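PDB 2EWO: putative agmatine deiminase from Streptococcus mutans, which probably catalyses the hydrolytic deimination of agmatine to N-carbamoylputrescine and ammonia. Local coordinates for residues 2-6 against 150-154; 24-28 against 144-148; 91-95 against 131-137; 98-103 against 140-145. The contacts are given in a common frame with arbitrary orientation. Residue numbers count along the deposited sequence, not the author numbering.

Contact 1 of 4, residues 2-6 against 150-154; sequences AKRIK and VDSYK
I5 lays its CG2 methyl over one face of the Y153 ring, 3.3 Å from the ring centroid and 12° off the normal, a CH-pi contact set by I5 chi1 t and by Y153 chi1 m. The backbones run in the same general sense, their end-to-end directions 42° apart, and CA distances give the register: K3 to D151 4.8 Å, R4 to S152 4.9 Å, I5 to Y153 5.6 Å. Two weak hydrogen bonds link them, S152 N to K3 O (3.2 Å) and I5 N to S152 O (3.1 Å). The short, weakly bonded strand 4-5 thus forms an outer strand, within this chain, of a mixed sheet, parallel to strand 152-155, which on its other side pairs with strand 113-119. Before the strands, D151 (chi1 m) clasps K3 twice: K3 N donates to D151 OD1 at 3.1 Å, and K3 NZ makes a salt bridge to D151 OD2 at 2.8 Å, the lysine chain extended through chi2 and chi3 t, with chi4 m at its tip. The R4 guanidinium passes K154, its NH1 3.8 Å from K154 CD, to form a salt bridge with D117, while K154 NZ bonds to W118 O.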
loop_
_atom_site.group_PDB
_atom_site.type_symbol
_atom_site.label_atom_id
_atom_site.label_comp_id
_atom_site.label_asym_id
_atom_site.label_seq_id
_atom_site.Cartn_x
_atom_site.Cartn_y
_atom_site.Cartn_z
ATOM N N ALA A 2 -22.076 -6.760 15.167
ATOM C CA ALA A 2 -20.737 -7.419 15.095
ATOM C C ALA A 2 -19.871 -6.965 16.268
ATOM O O ALA A 2 -18.813 -6.365 16.073
ATOM C CB ALA A 2 -20.061 -7.087 13.761
ATOM N N LYS A 3 -20.332 -7.260 17.482
ATOM C CA LYS A 3 -19.614 -6.880 18.690
ATOM C C LYS A 3 -18.733 -7.992 19.258
ATOM O O LYS A 3 -18.520 -9.022 18.615
ATOM C CB LYS A 3 -20.589 -6.380 19.763
ATOM C CG LYS A 3 -21.522 -7.424 20.351
ATOM C CD LYS A 3 -22.401 -6.824 21.452
ATOM C CE LYS A 3 -23.270 -7.893 22.136
ATOM N NZ LYS A 3 -24.282 -8.544 21.227
ATOM N N ARG A 4 -18.219 -7.774 20.467
ATOM C CA ARG A 4 -17.330 -8.732 21.128
ATOM C C ARG A 4 -17.750 -9.048 22.552
ATOM O O ARG A 4 -17.651 -8.204 23.434
ATOM C CB ARG A 4 -15.887 -8.197 21.163
ATOM C CG ARG A 4 -15.189 -8.124 19.808
ATOM C CD ARG A 4 -14.012 -9.096 19.687
ATOM N NE ARG A 4 -12.721 -8.401 19.705
ATOM C CZ ARG A 4 -11.620 -8.817 19.078
ATOM N NH1 ARG A 4 -11.636 -9.944 18.366
ATOM N NH2 ARG A 4 -10.506 -8.097 19.151
ATOM N N ILE A 5 -18.218 -10.267 22.776
ATOM C CA ILE A 5 -18.596 -10.675 24.121
ATOM C C ILE A 5 -17.284 -10.820 24.871
ATOM O O ILE A 5 -16.345 -11.439 24.367
ATOM C CB ILE A 5 -19.320 -12.016 24.114
ATOM C CG1 ILE A 5 -19.295 -12.621 25.518
ATOM C CG2 ILE A 5 -18.691 -12.918 23.070
ATOM C CD1 ILE A 5 -20.051 -11.794 26.551
ATOM N N LYS A 6 -17.215 -10.272 26.079
ATOM C CA LYS A 6 -15.963 -10.352 26.806
ATOM C C LYS A 6 -15.963 -10.787 28.256
ATOM O O LYS A 6 -14.896 -11.027 28.816
ATOM C CB LYS A 6 -15.216 -9.023 26.668
ATOM C CG LYS A 6 -16.095 -7.777 26.720
ATOM C CD LYS A 6 -15.260 -6.515 26.501
ATOM C CE LYS A 6 -14.510 -6.554 25.169
ATOM N NZ LYS A 6 -13.664 -5.347 24.935
ATOM N N VAL A 150 -21.622 -11.381 13.229
ATOM C CA VAL A 150 -21.470 -12.401 14.249
ATOM C C VAL A 150 -20.474 -11.969 15.309
ATOM O O VAL A 150 -19.314 -11.675 15.006
ATOM C CB VAL A 150 -21.020 -13.748 13.606
ATOM C CG1 VAL A 150 -20.063 -13.482 12.467
ATOM C CG2 VAL A 150 -20.365 -14.648 14.642
ATOM N N ASP A 151 -20.941 -11.935 16.556
ATOM C CA ASP A 151 -20.111 -11.538 17.692
ATOM C C ASP A 151 -18.937 -12.507 17.849
ATOM O O ASP A 151 -18.880 -13.527 17.171
ATOM C CB ASP A 151 -20.963 -11.497 18.967
ATOM C CG ASP A 151 -22.135 -10.505 18.861
ATOM O OD1 ASP A 151 -22.159 -9.711 17.895
ATOM O OD2 ASP A 151 -23.032 -10.514 19.740
ATOM N N SER A 152 -17.993 -12.194 18.726
ATOM C CA SER A 152 -16.855 -13.078 18.889
ATOM C C SER A 152 -16.252 -12.989 20.267
ATOM O O SER A 152 -16.438 -12.004 20.974
ATOM C CB SER A 152 -15.782 -12.747 17.858
ATOM O OG SER A 152 -15.309 -11.426 18.052
ATOM N N TYR A 153 -15.531 -14.044 20.634
ATOM C CA TYR A 153 -14.851 -14.137 21.914
ATOM C C TYR A 153 -13.375 -14.008 21.601
ATOM O O TYR A 153 -12.897 -14.639 20.658
ATOM C CB TYR A 153 -15.083 -15.502 22.565
ATOM C CG TYR A 153 -16.524 -15.825 22.887
ATOM C CD1 TYR A 153 -17.398 -16.304 21.906
ATOM C CD2 TYR A 153 -17.021 -15.621 24.168
ATOM C CE1 TYR A 153 -18.740 -16.562 22.193
ATOM C CE2 TYR A 153 -18.349 -15.872 24.466
ATOM C CZ TYR A 153 -19.205 -16.333 23.474
ATOM O OH TYR A 153 -20.535 -16.475 23.771
ATOM N N LYS A 154 -12.654 -13.201 22.379
ATOM C CA LYS A 154 -11.212 -13.012 22.175
ATOM C C LYS A 154 -10.376 -13.655 23.282
ATOM O O LYS A 154 -10.407 -13.228 24.440
ATOM C CB LYS A 154 -10.865 -11.525 22.091
ATOM C CG LYS A 154 -9.399 -11.248 21.784
ATOM C CD LYS A 154 -9.022 -11.785 20.411
ATOM C CE LYS A 154 -7.574 -11.451 20.047
ATOM N NZ LYS A 154 -7.190 -12.000 18.716
#

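Contact 2 of 4, residues 24-28 against 144-148; sequences QKQIW and VCEIE
A helix-against-strand contact, of the kind expected in the beta/alpha-propeller of guanidino-group-modifying enzymes, brings the end of helix 137-146 and the turn after it against strand 24-29. The strand side is extended from Q26 to W28. It starts at a corner at K25 (phi/psi -70/-39), where K25 and Q26 both face Q366 in a classic beta bulge. The helix side is helical at V144 and unwinds by I147 and E148. The backbones stay apart, with the closest CA pair, W28 and V144, at 8.8 Å, and the indole of W28 (chi1 m, chi2 86°) fills the space. V144, chi1 p, sets CG2 squarely over the six-membered ring, 3.3 Å from its centroid and 2° off the normal, a CH-pi contact. At the ring edge, I147 CD1 lies 3.5 Å from W28 CH2, and E148 OE1 lies 3.3 Å from W28 CZ2. E148 (chi1 t, chi2 p) reaches back to the strand, where its OE2 forms a long salt bridge of 3.7 Å with NZ of K25, whose side chain is fully extended. No hydrogen bond spans the two segments. W28 also touches S63 and C65 of strand 62-66, strand 364-367 pairs with strand 24-29 at its edge, and I147 also packs on I89 of the second subunit.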
loop_
_atom_site.group_PDB
_atom_site.type_symbol
_atom_site.label_atom_id
_atom_site.label_comp_id
_atom_site.label_asym_id
_atom_site.label_seq_id
_atom_site.Cartn_x
_atom_site.Cartn_y
_atom_site.Cartn_z
ATOM N N GLN A 24 -23.388 -26.603 6.832
ATOM C CA GLN A 24 -22.713 -25.323 6.785
ATOM C C GLN A 24 -23.177 -24.415 5.662
ATOM O O GLN A 24 -23.460 -24.878 4.568
ATOM C CB GLN A 24 -21.208 -25.559 6.672
ATOM C CG GLN A 24 -20.786 -26.427 5.514
ATOM C CD GLN A 24 -19.346 -26.867 5.632
ATOM O OE1 GLN A 24 -18.956 -27.520 6.606
ATOM N NE2 GLN A 24 -18.542 -26.510 4.644
ATOM N N LYS A 25 -23.235 -23.116 5.948
ATOM C CA LYS A 25 -23.667 -22.108 4.990
ATOM C C LYS A 25 -22.711 -21.836 3.836
ATOM O O LYS A 25 -23.161 -21.631 2.712
ATOM C CB LYS A 25 -23.956 -20.795 5.715
ATOM C CG LYS A 25 -24.244 -19.631 4.776
ATOM C CD LYS A 25 -24.700 -18.418 5.552
ATOM C CE LYS A 25 -25.001 -17.243 4.650
ATOM N NZ LYS A 25 -25.746 -16.194 5.415
ATOM N N GLN A 26 -21.405 -21.818 4.098
ATOM C CA GLN A 26 -20.423 -21.549 3.044
ATOM C C GLN A 26 -19.014 -21.806 3.516
ATOM O O GLN A 26 -18.795 -22.299 4.621
ATOM C CB GLN A 26 -20.508 -20.091 2.607
ATOM C CG GLN A 26 -20.411 -19.127 3.781
ATOM C CD GLN A 26 -20.411 -17.673 3.367
ATOM O OE1 GLN A 26 -20.790 -16.798 4.151
ATOM N NE2 GLN A 26 -19.973 -17.401 2.136
ATOM N N ILE A 27 -18.060 -21.457 2.665
ATOM C CA ILE A 27 -16.662 -21.625 3.005
ATOM C C ILE A 27 -15.841 -20.390 2.703
ATOM O O ILE A 27 -16.000 -19.756 1.663
ATOM C CB ILE A 27 -16.039 -22.809 2.268
ATOM C CG1 ILE A 27 -16.498 -24.106 2.930
ATOM C CG2 ILE A 27 -14.511 -22.709 2.296
ATOM C CD1 ILE A 27 -16.025 -25.336 2.205
ATOM N N TRP A 28 -14.952 -20.069 3.634
ATOM C CA TRP A 28 -14.071 -18.922 3.510
ATOM C C TRP A 28 -12.665 -19.361 3.142
ATOM O O TRP A 28 -12.176 -20.369 3.653
ATOM C CB TRP A 28 -14.004 -18.162 4.838
ATOM C CG TRP A 28 -15.312 -17.569 5.283
ATOM C CD1 TRP A 28 -16.300 -18.183 6.013
ATOM C CD2 TRP A 28 -15.775 -16.239 5.027
ATOM N NE1 TRP A 28 -17.345 -17.316 6.226
ATOM C CE2 TRP A 28 -17.049 -16.118 5.630
ATOM C CE3 TRP A 28 -15.236 -15.136 4.346
ATOM C CZ2 TRP A 28 -17.789 -14.947 5.570
ATOM C CZ3 TRP A 28 -15.975 -13.972 4.289
ATOM C CH2 TRP A 28 -17.239 -13.888 4.899
ATOM N N VAL A 144 -13.618 -10.819 9.115
ATOM C CA VAL A 144 -14.612 -11.722 8.569
ATOM C C VAL A 144 -15.839 -11.845 9.494
ATOM O O VAL A 144 -16.946 -12.094 9.028
ATOM C CB VAL A 144 -13.974 -13.097 8.283
ATOM C CG1 VAL A 144 -13.388 -13.638 9.551
ATOM C CG2 VAL A 144 -15.002 -14.052 7.704
ATOM N N CYS A 145 -15.661 -11.673 10.797
ATOM C CA CYS A 145 -16.822 -11.733 11.669
ATOM C C CYS A 145 -17.625 -10.451 11.505
ATOM O O CYS A 145 -18.789 -10.401 11.876
ATOM C CB CYS A 145 -16.435 -11.841 13.143
ATOM S SG CYS A 145 -15.901 -13.451 13.702
ATOM N N GLU A 146 -17.014 -9.406 10.961
ATOM C CA GLU A 146 -17.722 -8.140 10.822
ATOM C C GLU A 146 -18.702 -8.118 9.687
ATOM O O GLU A 146 -19.817 -7.616 9.833
ATOM C CB GLU A 146 -16.737 -6.990 10.624
ATOM C CG GLU A 146 -16.279 -6.315 11.901
ATOM C CD GLU A 146 -17.399 -5.564 12.630
ATOM O OE1 GLU A 146 -18.085 -4.724 12.001
ATOM O OE2 GLU A 146 -17.578 -5.803 13.847
ATOM N N ILE A 147 -18.271 -8.645 8.549
ATOM C CA ILE A 147 -19.109 -8.659 7.363
ATOM C C ILE A 147 -20.075 -9.812 7.395
ATOM O O ILE A 147 -20.705 -10.115 6.391
ATOM C CB ILE A 147 -18.278 -8.778 6.077
ATOM C CG1 ILE A 147 -17.862 -10.225 5.849
ATOM C CG2 ILE A 147 -17.030 -7.931 6.194
ATOM C CD1 ILE A 147 -17.132 -10.416 4.546
ATOM N N GLU A 148 -20.197 -10.455 8.546
ATOM C CA GLU A 148 -21.104 -11.585 8.652
ATOM C C GLU A 148 -22.116 -11.370 9.767
ATOM O O GLU A 148 -23.073 -12.134 9.899
ATOM C CB GLU A 148 -20.310 -12.869 8.889
ATOM C CG GLU A 148 -21.090 -14.156 8.631
ATOM C CD GLU A 148 -21.575 -14.294 7.189
ATOM O OE1 GLU A 148 -20.844 -13.869 6.263
ATOM O OE2 GLU A 148 -22.684 -14.846 6.988
#

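Contact 3 of 4, residues 91-95 against 131-137; sequences MTNDD and YFPWDQD
Neither segment is regular strand, and 131-136 is loop leading into helix 137-146. N93 and D95 are extended while D94 between them is near-helical (phi/psi -80/-25); the nearest CA pair is N93 and D137, 5.0 Å apart. Two aspartates reach reciprocally for the opposite backbone. D137 OD1 (chi1 m) accepts from D94 N at 2.7 Å and, weakly, from D95 N at 3.4 Å. D94, also chi1 m, turns OD2 to Q136 N at 3.2 Å and D137 N at 3.3 Å, both weak. The carboxylates come close, D94 OD2 lying 3.5 Å from D137 OD2, but the latter receives a weak bond from Y131 OH at 2.6 Å. T92 OG1 donates to Q136 OE1 at 2.8 Å. D95 rests its CB 3.3 Å from Y131 CE2 and gives its carboxylate to W97 and W38. Beyond, F132 and W134 meet W134 and F132 of the third subunit. Such side-chain-to-backbone bonding joins the loop before strand 104-107 to the connection into helix 137-146, consistent with a beta-beta-alpha-beta propeller module.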
loop_
_atom_site.group_PDB
_atom_site.type_symbol
_atom_site.label_atom_id
_atom_site.label_comp_id
_atom_site.label_asym_id
_atom_site.label_seq_id
_atom_site.Cartn_x
_atom_site.Cartn_y
_atom_site.Cartn_z
HETATM N N MSE A 91 -10.004 -8.249 1.087
HETATM C CA MSE A 91 -9.420 -8.470 2.404
HETATM C C MSE A 91 -7.911 -8.660 2.341
HETATM O O MSE A 91 -7.432 -9.474 1.562
HETATM C CB MSE A 91 -10.052 -9.686 3.063
HETATM C CG MSE A 91 -9.736 -9.793 4.526
HETATM SE SE MSE A 91 -10.752 -11.166 5.453
HETATM C CE MSE A 91 -12.545 -10.745 4.845
ATOM N N THR A 92 -7.166 -7.903 3.154
ATOM C CA THR A 92 -5.696 -7.998 3.192
ATOM C C THR A 92 -5.229 -9.145 4.091
ATOM O O THR A 92 -5.888 -9.478 5.074
ATOM C CB THR A 92 -5.021 -6.703 3.742
ATOM O OG1 THR A 92 -5.337 -6.549 5.126
ATOM C CG2 THR A 92 -5.473 -5.482 2.988
ATOM N N ASN A 93 -4.085 -9.735 3.761
ATOM C CA ASN A 93 -3.523 -10.828 4.550
ATOM C C ASN A 93 -2.064 -10.977 4.195
ATOM O O ASN A 93 -1.663 -10.704 3.063
ATOM C CB ASN A 93 -4.230 -12.137 4.234
ATOM C CG ASN A 93 -4.020 -12.569 2.795
ATOM O OD1 ASN A 93 -2.905 -12.918 2.399
ATOM N ND2 ASN A 93 -5.092 -12.529 1.997
ATOM N N ASP A 94 -1.269 -11.427 5.153
ATOM C CA ASP A 94 0.157 -11.609 4.908
ATOM C C ASP A 94 0.414 -12.906 4.160
ATOM O O ASP A 94 1.424 -13.046 3.463
ATOM C CB ASP A 94 0.907 -11.594 6.236
ATOM C CG ASP A 94 0.748 -10.276 6.965
ATOM O OD1 ASP A 94 1.135 -9.243 6.371
ATOM O OD2 ASP A 94 0.234 -10.283 8.108
ATOM N N ASP A 95 -0.516 -13.844 4.327
ATOM C CA ASP A 95 -0.470 -15.139 3.667
ATOM C C ASP A 95 -1.834 -15.798 3.734
ATOM O O ASP A 95 -2.584 -15.575 4.686
ATOM C CB ASP A 95 0.564 -16.052 4.302
ATOM C CG ASP A 95 1.295 -16.864 3.270
ATOM O OD1 ASP A 95 1.046 -16.626 2.068
ATOM O OD2 ASP A 95 2.114 -17.726 3.637
ATOM N N TYR A 131 6.965 -16.269 9.072
ATOM C CA TYR A 131 7.311 -14.950 8.540
ATOM C C TYR A 131 7.123 -13.916 9.658
ATOM O O TYR A 131 6.561 -14.238 10.701
ATOM C CB TYR A 131 6.452 -14.614 7.314
ATOM C CG TYR A 131 4.979 -14.936 7.443
ATOM C CD1 TYR A 131 4.225 -14.462 8.515
ATOM C CD2 TYR A 131 4.330 -15.691 6.472
ATOM C CE1 TYR A 131 2.862 -14.730 8.617
ATOM C CE2 TYR A 131 2.969 -15.963 6.565
ATOM C CZ TYR A 131 2.239 -15.476 7.641
ATOM O OH TYR A 131 0.889 -15.730 7.736
ATOM N N PHE A 132 7.578 -12.681 9.461
ATOM C CA PHE A 132 7.456 -11.696 10.532
ATOM C C PHE A 132 6.188 -10.862 10.636
ATOM O O PHE A 132 5.409 -11.030 11.571
ATOM C CB PHE A 132 8.654 -10.745 10.540
ATOM C CG PHE A 132 8.529 -9.635 11.548
ATOM C CD1 PHE A 132 8.059 -9.896 12.831
ATOM C CD2 PHE A 132 8.865 -8.328 11.213
ATOM C CE1 PHE A 132 7.923 -8.879 13.760
ATOM C CE2 PHE A 132 8.731 -7.305 12.140
ATOM C CZ PHE A 132 8.257 -7.582 13.414
ATOM N N PRO A 133 5.975 -9.923 9.703
ATOM C CA PRO A 133 4.745 -9.127 9.831
ATOM C C PRO A 133 3.501 -10.026 9.695
ATOM O O PRO A 133 3.178 -10.484 8.599
ATOM C CB PRO A 133 4.889 -8.103 8.708
ATOM C CG PRO A 133 5.615 -8.907 7.633
ATOM C CD PRO A 133 6.650 -9.697 8.408
ATOM N N TRP A 134 2.827 -10.294 10.818
ATOM C CA TRP A 134 1.623 -11.153 10.851
ATOM C C TRP A 134 0.422 -10.412 11.425
ATOM O O TRP A 134 -0.564 -11.021 11.856
ATOM C CB TRP A 134 1.882 -12.406 11.698
ATOM C CG TRP A 134 2.110 -12.153 13.184
ATOM C CD1 TRP A 134 1.177 -11.773 14.102
ATOM C CD2 TRP A 134 3.353 -12.277 13.905
ATOM N NE1 TRP A 134 1.756 -11.653 15.349
ATOM C CE2 TRP A 134 3.088 -11.955 15.255
ATOM C CE3 TRP A 134 4.660 -12.629 13.538
ATOM C CZ2 TRP A 134 4.082 -11.972 16.240
ATOM C CZ3 TRP A 134 5.650 -12.647 14.513
ATOM C CH2 TRP A 134 5.354 -12.318 15.851
ATOM N N ASP A 135 0.528 -9.089 11.426
ATOM C CA ASP A 135 -0.505 -8.228 11.963
ATOM C C ASP A 135 -1.745 -8.159 11.084
ATOM O O ASP A 135 -2.852 -8.032 11.597
ATOM C CB ASP A 135 0.075 -6.829 12.215
ATOM C CG ASP A 135 0.735 -6.232 10.983
ATOM O OD1 ASP A 135 1.669 -6.862 10.429
ATOM O OD2 ASP A 135 0.322 -5.119 10.574
ATOM N N GLN A 136 -1.572 -8.245 9.769
ATOM C CA GLN A 136 -2.728 -8.196 8.877
ATOM C C GLN A 136 -3.542 -9.493 8.968
ATOM O O GLN A 136 -4.759 -9.480 8.784
ATOM C CB GLN A 136 -2.303 -7.948 7.422
ATOM C CG GLN A 136 -1.757 -6.545 7.127
ATOM C CD GLN A 136 -2.695 -5.416 7.551
ATOM O OE1 GLN A 136 -3.883 -5.427 7.228
ATOM N NE2 GLN A 136 -2.156 -4.429 8.268
ATOM N N ASP A 137 -2.867 -10.606 9.254
ATOM C CA ASP A 137 -3.534 -11.897 9.385
ATOM C C ASP A 137 -4.306 -11.895 10.700
ATOM O O ASP A 137 -5.416 -12.417 10.774
ATOM C CB ASP A 137 -2.524 -13.064 9.371
ATOM C CG ASP A 137 -1.840 -13.267 7.994
ATOM O OD1 ASP A 137 -2.495 -13.071 6.937
ATOM O OD2 ASP A 137 -0.646 -13.653 7.976
#

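Contact 4 of 4, residues 98-103 against 140-145; sequences IRDCGP and VARKVC
I98 opens a short run, I98 to C101, with helical phi/psi, closed by a weak bond from G102 N to I98 O at 3.0 Å. The side chain of I98 (chi1 t, chi2 p) brings CD1 to 4.1 Å from CG1 of V140. R99 and D100 do not touch the helix segment; R99 bonds to Q365 and H360 O, D100 to G163 N. C101, chi1 p, faces the helix with SG 4.2 Å from V140 CB, and its carbonyl O lies 3.2 Å from A141 CB. At G102 the chain leaves the helical turn (phi/psi -50/172) and makes its closest approach, CA to CA 4.4 Å from A141; a CB here would fall 2.0 Å from I98 O, so the absence of a side chain lets the turn close. P103, ring C-gamma endo, wedges in next: its CD is 3.3 Å from V144 CG1 and 4.3 Å from A141 CB, and its CB is 3.9 Å from C145 SG. V140, A141, V144 and C145 form one face of helix 137-146, kept regular by V144 N to V140 O at 2.9 Å, and this face meets the loop just before it becomes strand 104-107. No hydrogen bond crosses between the segments, and all the touching residues are buried, which implies cohesion through close apolar fit, with small A141 letting the loop come near and G102 serving the turn.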
loop_
_atom_site.group_PDB
_atom_site.type_symbol
_atom_site.label_atom_id
_atom_site.label_comp_id
_atom_site.label_asym_id
_atom_site.label_seq_id
_atom_site.Cartn_x
_atom_site.Cartn_y
_atom_site.Cartn_z
ATOM N N ILE A 98 -6.527 -19.011 5.902
ATOM C CA ILE A 98 -7.769 -18.765 6.617
ATOM C C ILE A 98 -8.068 -19.824 7.681
ATOM O O ILE A 98 -8.788 -19.562 8.644
ATOM C CB ILE A 98 -8.960 -18.695 5.628
ATOM C CG1 ILE A 98 -10.263 -18.423 6.383
ATOM C CG2 ILE A 98 -9.048 -19.986 4.825
ATOM C CD1 ILE A 98 -10.377 -17.014 6.900
ATOM N N ARG A 99 -7.522 -21.023 7.507
ATOM C CA ARG A 99 -7.752 -22.105 8.460
ATOM C C ARG A 99 -7.208 -21.766 9.826
ATOM O O ARG A 99 -7.807 -22.104 10.833
ATOM C CB ARG A 99 -7.078 -23.389 7.990
ATOM C CG ARG A 99 -7.273 -24.565 8.940
ATOM C CD ARG A 99 -8.293 -25.557 8.396
ATOM N NE ARG A 99 -9.657 -25.385 8.890
ATOM C CZ ARG A 99 -10.742 -25.568 8.139
ATOM N NH1 ARG A 99 -10.622 -25.911 6.864
ATOM N NH2 ARG A 99 -11.954 -25.440 8.659
ATOM N N ASP A 100 -6.065 -21.100 9.856
ATOM C CA ASP A 100 -5.443 -20.765 11.126
ATOM C C ASP A 100 -5.836 -19.414 11.682
ATOM O O ASP A 100 -6.451 -19.333 12.739
ATOM C CB ASP A 100 -3.940 -20.834 10.975
ATOM C CG ASP A 100 -3.496 -22.167 10.476
ATOM O OD1 ASP A 100 -3.748 -23.148 11.205
ATOM O OD2 ASP A 100 -2.915 -22.232 9.366
ATOM N N CYS A 101 -5.463 -18.354 10.978
ATOM C CA CYS A 101 -5.778 -17.019 11.422
ATOM C C CYS A 101 -7.278 -16.781 11.474
ATOM O O CYS A 101 -7.755 -16.088 12.364
ATOM C CB CYS A 101 -5.087 -15.988 10.520
ATOM S SG CYS A 101 -5.458 -16.039 8.731
ATOM N N GLY A 102 -8.021 -17.381 10.546
ATOM C CA GLY A 102 -9.477 -17.216 10.496
ATOM C C GLY A 102 -10.281 -17.434 11.772
ATOM O O GLY A 102 -9.737 -17.875 12.780
ATOM N N PRO A 103 -11.586 -17.126 11.766
ATOM C CA PRO A 103 -12.441 -17.298 12.939
ATOM C C PRO A 103 -12.911 -18.737 13.071
ATOM O O PRO A 103 -13.121 -19.428 12.075
ATOM C CB PRO A 103 -13.599 -16.360 12.648
ATOM C CG PRO A 103 -13.803 -16.587 11.205
ATOM C CD PRO A 103 -12.362 -16.566 10.650
ATOM N N VAL A 140 -7.708 -10.654 9.920
ATOM C CA VAL A 140 -8.611 -11.484 9.149
ATOM C C VAL A 140 -9.782 -12.055 9.945
ATOM O O VAL A 140 -10.931 -11.945 9.503
ATOM C CB VAL A 140 -7.854 -12.643 8.488
ATOM C CG1 VAL A 140 -8.755 -13.337 7.490
ATOM C CG2 VAL A 140 -6.595 -12.124 7.802
ATOM N N ALA A 141 -9.518 -12.657 11.109
ATOM C CA ALA A 141 -10.615 -13.238 11.909
ATOM C C ALA A 141 -11.667 -12.211 12.325
ATOM O O ALA A 141 -12.867 -12.446 12.155
ATOM C CB ALA A 141 -10.070 -13.950 13.134
ATOM N N ARG A 142 -11.221 -11.070 12.847
ATOM C CA ARG A 142 -12.134 -10.013 13.274
ATOM C C ARG A 142 -12.884 -9.456 12.068
ATOM O O ARG A 142 -14.098 -9.274 12.114
ATOM C CB ARG A 142 -11.349 -8.886 13.947
ATOM C CG ARG A 142 -12.200 -7.773 14.536
ATOM C CD ARG A 142 -12.771 -8.185 15.875
ATOM N NE ARG A 142 -13.721 -7.221 16.427
ATOM C CZ ARG A 142 -15.008 -7.147 16.092
ATOM N NH1 ARG A 142 -15.517 -7.979 15.195
ATOM N NH2 ARG A 142 -15.799 -6.255 16.676
ATOM N N LYS A 143 -12.151 -9.192 10.990
ATOM C CA LYS A 143 -12.740 -8.645 9.766
ATOM C C LYS A 143 -13.857 -9.518 9.177
ATOM O O LYS A 143 -14.911 -9.023 8.769
ATOM C CB LYS A 143 -11.669 -8.448 8.686
ATOM C CG LYS A 143 -10.748 -7.237 8.830
ATOM C CD LYS A 143 -9.794 -7.179 7.619
ATOM C CE LYS A 143 -8.657 -6.162 7.762
ATOM N NZ LYS A 143 -7.651 -6.259 6.654
ATOM N N VAL A 144 -13.618 -10.819 9.115
ATOM C CA VAL A 144 -14.612 -11.722 8.569
ATOM C C VAL A 144 -15.839 -11.845 9.494
ATOM O O VAL A 144 -16.946 -12.094 9.028
ATOM C CB VAL A 144 -13.974 -13.097 8.283
ATOM C CG1 VAL A 144 -13.388 -13.638 9.551
ATOM C CG2 VAL A 144 -15.002 -14.052 7.704
ATOM N N CYS A 145 -15.661 -11.673 10.797
ATOM C CA CYS A 145 -16.822 -11.733 11.669
ATOM C C CYS A 145 -17.625 -10.451 11.505
ATOM O O CYS A 145 -18.789 -10.401 11.876
ATOM C CB CYS A 145 -16.435 -11.841 13.143
ATOM S SG CYS A 145 -15.901 -13.451 13.702
#

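In the fold
Helix 137-146 ties the set together: contact 3 lies at its start, contact 4 along its middle, contact 2 at its end, and contact 1 uses strand 152-155 just after it. Contacts 2 and 4 have centres 9 Å apart and share V144 and C145; contacts 3 and 4 are 11 Å apart and alternate along the chain. Contact 1 lies about 13 Å from contact 4, centre to centre, and closes the longest span, enclosing the others in sequence. Strands 104-107 and 113-119, the helix and strand 152-155 make a beta-beta-alpha-beta module, consistent with the superfamily's propeller; contact 2 joins it to the sheet of strand 24-29.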